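Putative lipoprotein (Bacteroides fragilis, PDB 3QNK) is a SusD-like outer-membrane lipoprotein that probably binds glycans at the cell surface for uptake, although its own ligand is not established. Local coordinates at residues E433-R436 / E437-K441; Y455-R459 / W460-P464; I387-R390 / Y391-Y395. All coordinates share one frame; numbering follows the deposited sequence.

Overall arrangement
Three local contacts, each between adjoining segments, illustrate how a helical fold is built from short-range pieces. None spans a long loop, and they follow one another in series, without nesting or crossing. Nearest the N terminus comes interaction 3, where strand 389-390 runs directly into helix 391-405. Interaction 1 follows on helix 432-446, which packs against helix 391-405. Interaction 2 then ends helix 453-460 and turns the chain into helix 463-466. Interactions 1 and 2 have centres about 14 Å apart and touch where Arg440 meets Trp460. Interaction 3 touches neither, its nearest atoms lying about 7 Å from each, although its helix 391-405 is the one on which helix 432-446 packs.

Interaction 1 of 3, residues E433-R436 / E437-K441; sequences EKLR and ELIRK
Arg436 and Arg440, one helical turn apart, lie alongside each other and point the same way. The touching is done by the aliphatic part of the first: Arg436 CG is 3.7 Å from Arg440 NE, and Arg436 CD sits over one face of the Arg440 guanidinium. The two guanidinium planes are turned 60° apart, which is no stack. With CG anti to the backbone N (chi1 174°) and a bend at chi3, the Arg436 chain doubles back toward the start of the helix, whereas Arg440 runs out extended from CG to NE.

The ionic contacts follow from that bend. Arg436 NH2 makes a salt bridge to Glu433 OE1 at 2.8 Å, the oxygen lying in the guanidinium plane at its edge. Arg436 NH1 forms a second one with Glu404 of helix 391-405, and these two carboxylates should offset the proximity of Arg440. Glu437 OE2 also lies near the plane at the guanidinium edge, but 4.2 Å from Arg436 NE it is beyond salt-bridge range.

Beneath the side chains runs the regular i to i+4 bonding of an alpha-helix, here part of helix 432-446 in the alpha-alpha superhelix of a SusD-family protein. Leu438 N, Ile439 N and Arg440 N donate to Lys434 O, Leu435 O and Arg436 O, the last at 3.0 Å and nearly straight (172°). Glu437 N adds a weak bond to Lys434 O.

Apolar contact occupies another side of the helix. Leu435 CG meets Ile439 CD1 at 4.0 Å, the two side chains crossing at a slant, and Leu435 CD1 approaches Leu438 CD1 at 4.4 Å. Leu435 and Ile439 are buried against Leu403 of helix 391-405, with Ala399 also under Ile439; Leu438 instead rests on Leu427 and Glu429 of a loop.

Interaction 2 of 3, residues Y455-R459 / W460-P464; sequences YDVRR and WKIGP
Helix 453-460 ends in a Schellman motif, with Lys461 at C-prime in positive phi, Ile462 N bonded to Val457 O at 2.9 Å and Lys461 N weakly to Arg458 O. Just before it, Trp460 N still donates to Asp456 O at 2.8 Å in the helical manner.

Asp456 and Arg459 share one face of the Trp460 indole. Asp456 CB makes a CH-pi contact over the six-membered ring, 3.8 Å from the centroid, and the Asp456 carboxylate is stacked nearly parallel to the ring, the planes 22° apart. The Arg459 guanidinium, inclined by 53° to the indole, takes Trp460 NE1 over one face. Arg459 CG occupies the crowded position between backbone N and carbonyl carbon (chi1 68°), which swings the chain back along the helix toward Asp456. There NE and NH2 grip a single oxygen, Asp456 OD1, side-on from the same face of its plane; Arg459 NE is 2.9 Å from Asp456 OD1. Across the helix end, Val457 CG2 meets Ile462 CG1 at 4.1 Å, the two side chains crossing at about a right angle.

Glu400 of helix 391-405 joins the cluster, taking a salt bridge from Arg459 NH1 and a hydrogen bond from Trp460 NE1. Arg459 also packs on Leu193 and Tyr194 of helix 181-194, while Ile462 lies at the N-cap position of helix 463-466.

Interaction 3 of 3, residues I387-R390 / Y391-Y395; sequences IILR and YAEIY
A strand-to-helix junction, buried in the body of the protein, brings Arg390 against Ala392 and Glu393 within a few residues of chain. Strand 389-390 passes straight into helix 391-405, and the first turn folds back over the last strand residue. One backbone hydrogen bond marks this: Glu393 N donates to Arg390 O at 3.2 Å. The donor stands well above the carbonyl plane, 49° out of it. Glu393 CB also touches Arg390 O, at 3.5 Å.

The Arg390 side chain leaves with CG beside the backbone N (chi1 -87°) and bends at chi3, which carries its guanidinium alongside the first turn of the helix. There Arg390 NH2 lies 3.5 Å from Ala392 CB, the methyl group approaching the guanidinium obliquely. The charge is met beyond the junction, by salt bridges from NH2 to Glu446 and from NH1 to Glu450; two acids thus share the charge, which should also offset the nearby Arg421.

Just upstream the chain turns a corner at Ile388, and Ile388 and Leu389 together face Phe240 in a classic beta bulge. Strand 238-244 is the central member of a small antiparallel sheet, with 384-387 and 389-390 as its outer strands, and the junction thus joins that sheet to the helical part of the SusD fold.

Glu393 reaches back along the strand rather than out from the helix. Its chain is extended beyond CG, and Glu393 OE1 comes to 4.3 Å from Leu389 CD2. That oxygen forms a salt bridge with Arg190 of helix 181-194, and OE2 accepts from Asn397 ND2 one turn further along. Farther round the helix Tyr395 CE2 lies over one face of the Tyr391 ring, 3.6 Å above its plane and offset toward the rim.

Interaction 1 of 3, residues E433-R436 / E437-K441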
loop_
_atom_site.group_PDB
_atom_site.type_symbol
_atom_site.label_atom_id
_atom_site.label_comp_id
_atom_site.label_asym_id
_atom_site.label_seq_id
_atom_site.Cartn_x
_atom_site.Cartn_y
_atom_site.Cartn_z
ATOM N N GLU B 433 43.041 -10.776 10.750
ATOM C CA GLU B 433 42.660 -9.978 9.577
ATOM C C GLU B 433 42.292 -10.885 8.393
ATOM O O GLU B 433 41.263 -10.649 7.743
ATOM C CB GLU B 433 43.782 -8.984 9.195
ATOM C CG GLU B 433 44.321 -8.145 10.360
ATOM C CD GLU B 433 43.323 -7.282 11.126
ATOM O OE1 GLU B 433 42.724 -6.378 10.497
ATOM O OE2 GLU B 433 43.146 -7.498 12.352
ATOM N N LYS B 434 43.085 -11.956 8.173
ATOM C CA LYS B 434 42.889 -12.951 7.123
ATOM C C LYS B 434 41.688 -13.848 7.449
ATOM O O LYS B 434 40.859 -14.088 6.566
ATOM C CB LYS B 434 44.153 -13.794 6.916
ATOM C CG LYS B 434 45.294 -13.111 6.147
ATOM C CD LYS B 434 46.343 -14.185 5.912
ATOM C CE LYS B 434 47.745 -13.763 5.564
ATOM N NZ LYS B 434 48.408 -14.840 4.763
ATOM N N LEU B 435 41.565 -14.297 8.719
ATOM C CA LEU B 435 40.454 -15.146 9.163
ATOM C C LEU B 435 39.115 -14.425 9.039
ATOM O O LEU B 435 38.126 -15.059 8.646
ATOM C CB LEU B 435 40.649 -15.676 10.593
ATOM C CG LEU B 435 39.610 -16.708 11.109
ATOM C CD1 LEU B 435 39.482 -17.914 10.164
ATOM C CD2 LEU B 435 39.903 -17.116 12.553
ATOM N N ARG B 436 39.089 -13.105 9.304
ATOM C CA ARG B 436 37.858 -12.301 9.168
ATOM C C ARG B 436 37.305 -12.396 7.762
ATOM O O ARG B 436 36.115 -12.630 7.596
ATOM C CB ARG B 436 38.100 -10.831 9.540
ATOM C CG ARG B 436 36.909 -9.934 9.280
ATOM C CD ARG B 436 36.918 -8.639 10.069
ATOM N NE ARG B 436 38.258 -8.067 10.125
ATOM C CZ ARG B 436 38.894 -7.724 11.235
ATOM N NH1 ARG B 436 38.291 -7.819 12.414
ATOM N NH2 ARG B 436 40.124 -7.243 11.174
ATOM N N GLU B 437 38.168 -12.274 6.754
ATOM C CA GLU B 437 37.712 -12.323 5.380
ATOM C C GLU B 437 37.185 -13.700 5.011
ATOM O O GLU B 437 36.185 -13.793 4.303
ATOM C CB GLU B 437 38.822 -11.880 4.411
ATOM C CG GLU B 437 39.303 -10.443 4.633
ATOM C CD GLU B 437 38.273 -9.357 4.939
ATOM O OE1 GLU B 437 37.293 -9.222 4.167
ATOM O OE2 GLU B 437 38.461 -8.629 5.944
ATOM N N LEU B 438 37.809 -14.758 5.542
ATOM C CA LEU B 438 37.405 -16.133 5.263
ATOM C C LEU B 438 35.982 -16.426 5.806
ATOM O O LEU B 438 35.184 -17.096 5.126
ATOM C CB LEU B 438 38.449 -17.087 5.863
ATOM C CG LEU B 438 39.825 -17.041 5.182
ATOM C CD1 LEU B 438 40.876 -17.733 6.001
ATOM C CD2 LEU B 438 39.779 -17.607 3.771
ATOM N N ILE B 439 35.667 -15.878 7.006
ATOM C CA ILE B 439 34.365 -16.004 7.673
ATOM C C ILE B 439 33.334 -15.267 6.824
ATOM O O ILE B 439 32.299 -15.843 6.461
ATOM C CB ILE B 439 34.414 -15.479 9.142
ATOM C CG1 ILE B 439 35.389 -16.312 10.023
ATOM C CG2 ILE B 439 33.008 -15.435 9.743
ATOM C CD1 ILE B 439 35.767 -15.712 11.354
ATOM N N ARG B 440 33.649 -14.006 6.468
ATOM C CA ARG B 440 32.810 -13.164 5.615
ATOM C C ARG B 440 32.504 -13.847 4.270
ATOM O O ARG B 440 31.340 -13.872 3.862
ATOM C CB ARG B 440 33.478 -11.821 5.390
ATOM C CG ARG B 440 33.461 -10.958 6.645
ATOM C CD ARG B 440 34.017 -9.602 6.335
ATOM N NE ARG B 440 33.894 -8.711 7.474
ATOM C CZ ARG B 440 34.119 -7.407 7.404
ATOM N NH1 ARG B 440 34.495 -6.850 6.258
ATOM N NH2 ARG B 440 33.973 -6.649 8.473
ATOM N N LYS B 441 33.533 -14.465 3.635
ATOM C CA LYS B 441 33.385 -15.207 2.386
ATOM C C LYS B 441 32.437 -16.428 2.630
ATOM O O LYS B 441 31.510 -16.636 1.835
ATOM C CB LYS B 441 34.759 -15.622 1.800
#

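Interaction 2 of 3, residues Y455-R459 / W460-P464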
loop_
_atom_site.group_PDB
_atom_site.type_symbol
_atom_site.label_atom_id
_atom_site.label_comp_id
_atom_site.label_asym_id
_atom_site.label_seq_id
_atom_site.Cartn_x
_atom_site.Cartn_y
_atom_site.Cartn_z
ATOM N N TYR B 455 22.634 -6.480 3.349
ATOM C CA TYR B 455 22.854 -5.997 4.714
ATOM C C TYR B 455 24.242 -6.369 5.211
ATOM O O TYR B 455 24.790 -5.655 6.047
ATOM C CB TYR B 455 21.755 -6.516 5.640
ATOM C CG TYR B 455 20.371 -6.168 5.135
ATOM C CD1 TYR B 455 19.876 -4.862 5.226
ATOM C CD2 TYR B 455 19.561 -7.137 4.551
ATOM C CE1 TYR B 455 18.620 -4.526 4.717
ATOM C CE2 TYR B 455 18.296 -6.822 4.058
ATOM C CZ TYR B 455 17.831 -5.516 4.139
ATOM O OH TYR B 455 16.574 -5.251 3.674
ATOM N N ASP B 456 24.847 -7.427 4.655
ATOM C CA ASP B 456 26.218 -7.779 5.001
ATOM C C ASP B 456 27.191 -6.714 4.411
ATOM O O ASP B 456 28.025 -6.173 5.137
ATOM C CB ASP B 456 26.541 -9.181 4.507
ATOM C CG ASP B 456 25.930 -10.309 5.344
ATOM O OD1 ASP B 456 25.498 -10.041 6.504
ATOM O OD2 ASP B 456 25.913 -11.463 4.858
ATOM N N VAL B 457 26.980 -6.324 3.147
ATOM C CA VAL B 457 27.759 -5.295 2.460
ATOM C C VAL B 457 27.650 -3.954 3.230
ATOM O O VAL B 457 28.647 -3.248 3.403
ATOM C CB VAL B 457 27.284 -5.171 0.978
ATOM C CG1 VAL B 457 27.736 -3.867 0.327
ATOM C CG2 VAL B 457 27.752 -6.368 0.147
ATOM N N ARG B 458 26.439 -3.639 3.702
ATOM C CA ARG B 458 26.067 -2.413 4.418
ATOM C C ARG B 458 26.723 -2.340 5.771
ATOM O O ARG B 458 27.308 -1.297 6.125
ATOM C CB ARG B 458 24.534 -2.389 4.579
ATOM C CG ARG B 458 23.983 -1.203 5.319
ATOM C CD ARG B 458 22.494 -1.077 5.038
ATOM N NE ARG B 458 22.206 -0.246 3.876
ATOM C CZ ARG B 458 21.009 0.266 3.634
ATOM N NH1 ARG B 458 20.004 0.033 4.467
ATOM N NH2 ARG B 458 20.812 1.036 2.568
ATOM N N ARG B 459 26.610 -3.438 6.549
ATOM C CA ARG B 459 27.149 -3.492 7.909
ATOM C C ARG B 459 28.672 -3.625 7.901
ATOM O O ARG B 459 29.330 -2.990 8.723
ATOM C CB ARG B 459 26.474 -4.572 8.758
ATOM C CG ARG B 459 26.753 -5.997 8.345
ATOM C CD ARG B 459 25.842 -6.914 9.100
ATOM N NE ARG B 459 26.090 -8.301 8.740
ATOM C CZ ARG B 459 26.983 -9.073 9.333
ATOM N NH1 ARG B 459 27.714 -8.605 10.340
ATOM N NH2 ARG B 459 27.154 -10.317 8.934
ATOM N N TRP B 460 29.236 -4.392 6.958
ATOM C CA TRP B 460 30.682 -4.524 6.810
ATOM C C TRP B 460 31.285 -3.309 6.146
ATOM O O TRP B 460 32.509 -3.160 6.149
ATOM C CB TRP B 460 31.039 -5.755 5.975
ATOM C CG TRP B 460 30.717 -7.050 6.645
ATOM C CD1 TRP B 460 30.662 -7.295 7.982
ATOM C CD2 TRP B 460 30.453 -8.293 5.994
ATOM N NE1 TRP B 460 30.341 -8.607 8.206
ATOM C CE2 TRP B 460 30.218 -9.249 7.005
ATOM C CE3 TRP B 460 30.374 -8.687 4.644
ATOM C CZ2 TRP B 460 29.899 -10.573 6.721
ATOM C CZ3 TRP B 460 30.065 -10.005 4.356
ATOM C CH2 TRP B 460 29.843 -10.936 5.389
ATOM N N LYS B 461 30.431 -2.450 5.549
ATOM C CA LYS B 461 30.822 -1.237 4.852
ATOM C C LYS B 461 31.813 -1.585 3.711
ATOM O O LYS B 461 32.940 -1.115 3.718
ATOM C CB LYS B 461 31.361 -0.146 5.812
ATOM C CG LYS B 461 30.274 0.425 6.707
ATOM C CD LYS B 461 30.621 1.813 7.253
ATOM C CE LYS B 461 29.590 2.418 8.213
ATOM N NZ LYS B 461 28.214 2.553 7.632
ATOM N N ILE B 462 31.372 -2.447 2.753
ATOM C CA ILE B 462 32.164 -2.895 1.594
ATOM C C ILE B 462 31.427 -2.592 0.249
ATOM O O ILE B 462 31.638 -3.295 -0.757
ATOM C CB ILE B 462 32.589 -4.380 1.695
ATOM C CG1 ILE B 462 31.386 -5.335 1.764
ATOM C CG2 ILE B 462 33.571 -4.594 2.842
ATOM C CD1 ILE B 462 31.664 -6.767 1.390
ATOM N N GLY B 463 30.616 -1.525 0.250
ATOM C CA GLY B 463 29.874 -1.068 -0.913
ATOM C C GLY B 463 30.731 -0.703 -2.110
ATOM O O GLY B 463 30.463 -1.165 -3.236
ATOM N N PRO B 464 31.819 0.094 -1.908
ATOM C CA PRO B 464 32.681 0.459 -3.062
ATOM C C PRO B 464 33.294 -0.751 -3.778
ATOM O O PRO B 464 33.426 -0.744 -4.988
ATOM C CB PRO B 464 33.769 1.305 -2.418
ATOM C CG PRO B 464 33.166 1.808 -1.147
ATOM C CD PRO B 464 32.286 0.749 -0.660
#

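Interaction 3 of 3, residues I387-R390 / Y391-Y395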
loop_
_atom_site.group_PDB
_atom_site.type_symbol
_atom_site.label_atom_id
_atom_site.label_comp_id
_atom_site.label_asym_id
_atom_site.label_seq_id
_atom_site.Cartn_x
_atom_site.Cartn_y
_atom_site.Cartn_z
ATOM N N ILE B 387 12.846 -19.612 4.712
ATOM C CA ILE B 387 13.471 -19.821 6.018
ATOM C C ILE B 387 14.174 -18.539 6.455
ATOM O O ILE B 387 15.290 -18.222 6.001
ATOM C CB ILE B 387 14.404 -21.043 6.032
ATOM C CG1 ILE B 387 13.647 -22.275 5.489
ATOM C CG2 ILE B 387 14.932 -21.262 7.443
ATOM C CD1 ILE B 387 14.516 -23.456 5.082
ATOM N N ILE B 388 13.505 -17.809 7.344
ATOM C CA ILE B 388 13.996 -16.539 7.875
ATOM C C ILE B 388 15.175 -16.833 8.817
ATOM O O ILE B 388 16.180 -16.157 8.736
ATOM C CB ILE B 388 12.829 -15.716 8.530
ATOM C CG1 ILE B 388 11.743 -15.375 7.463
ATOM C CG2 ILE B 388 13.350 -14.429 9.159
ATOM C CD1 ILE B 388 10.350 -15.042 7.974
ATOM N N LEU B 389 15.092 -17.868 9.642
ATOM C CA LEU B 389 16.182 -18.211 10.545
ATOM C C LEU B 389 16.513 -19.722 10.478
ATOM O O LEU B 389 15.643 -20.569 10.722
ATOM C CB LEU B 389 15.855 -17.789 11.996
ATOM C CG LEU B 389 15.552 -16.306 12.295
ATOM C CD1 LEU B 389 14.880 -16.174 13.681
ATOM C CD2 LEU B 389 16.816 -15.477 12.268
ATOM N N ARG B 390 17.782 -20.028 10.112
ATOM C CA ARG B 390 18.402 -21.358 10.015
ATOM C C ARG B 390 19.480 -21.540 11.084
ATOM O O ARG B 390 20.187 -20.576 11.402
ATOM C CB ARG B 390 19.091 -21.508 8.662
ATOM C CG ARG B 390 18.283 -22.000 7.486
ATOM C CD ARG B 390 19.076 -21.661 6.215
ATOM N NE ARG B 390 20.273 -22.484 6.150
ATOM C CZ ARG B 390 21.337 -22.253 5.402
ATOM N NH1 ARG B 390 21.377 -21.204 4.598
ATOM N NH2 ARG B 390 22.357 -23.087 5.426
ATOM N N TYR B 391 19.702 -22.782 11.539
ATOM C CA TYR B 391 20.745 -23.090 12.527
ATOM C C TYR B 391 22.170 -22.685 12.033
ATOM O O TYR B 391 22.982 -22.258 12.854
ATOM C CB TYR B 391 20.711 -24.579 12.899
ATOM C CG TYR B 391 21.483 -24.959 14.148
ATOM C CD1 TYR B 391 21.526 -24.111 15.254
ATOM C CD2 TYR B 391 22.099 -26.201 14.256
ATOM C CE1 TYR B 391 22.216 -24.466 16.412
ATOM C CE2 TYR B 391 22.767 -26.580 15.422
ATOM C CZ TYR B 391 22.822 -25.710 16.500
ATOM O OH TYR B 391 23.453 -26.092 17.656
ATOM N N ALA B 392 22.443 -22.759 10.703
ATOM C CA ALA B 392 23.731 -22.385 10.112
ATOM C C ALA B 392 24.185 -20.969 10.509
ATOM O O ALA B 392 25.384 -20.743 10.695
ATOM C CB ALA B 392 23.658 -22.486 8.604
ATOM N N GLU B 393 23.225 -20.025 10.662
ATOM C CA GLU B 393 23.505 -18.642 11.014
ATOM C C GLU B 393 24.093 -18.502 12.409
ATOM O O GLU B 393 24.928 -17.618 12.621
ATOM C CB GLU B 393 22.238 -17.812 10.920
ATOM C CG GLU B 393 22.522 -16.404 10.461
ATOM C CD GLU B 393 21.318 -15.492 10.459
ATOM O OE1 GLU B 393 20.310 -15.823 9.782
ATOM O OE2 GLU B 393 21.397 -14.435 11.131
ATOM N N ILE B 394 23.650 -19.349 13.369
ATOM C CA ILE B 394 24.141 -19.314 14.742
ATOM C C ILE B 394 25.664 -19.453 14.706
ATOM O O ILE B 394 26.360 -18.608 15.253
ATOM C CB ILE B 394 23.443 -20.401 15.601
ATOM C CG1 ILE B 394 21.901 -20.269 15.535
ATOM C CG2 ILE B 394 23.956 -20.471 17.040
ATOM C CD1 ILE B 394 21.301 -18.905 15.886
ATOM N N TYR B 395 26.168 -20.430 13.951
ATOM C CA TYR B 395 27.589 -20.697 13.822
ATOM C C TYR B 395 28.358 -19.519 13.227
ATOM O O TYR B 395 29.420 -19.152 13.751
ATOM C CB TYR B 395 27.807 -21.941 12.970
ATOM C CG TYR B 395 27.341 -23.204 13.650
ATOM C CD1 TYR B 395 28.140 -23.848 14.587
ATOM C CD2 TYR B 395 26.098 -23.762 13.356
ATOM C CE1 TYR B 395 27.716 -25.007 15.222
ATOM C CE2 TYR B 395 25.661 -24.926 13.988
ATOM C CZ TYR B 395 26.476 -25.544 14.924
ATOM O OH TYR B 395 26.101 -26.703 15.553
#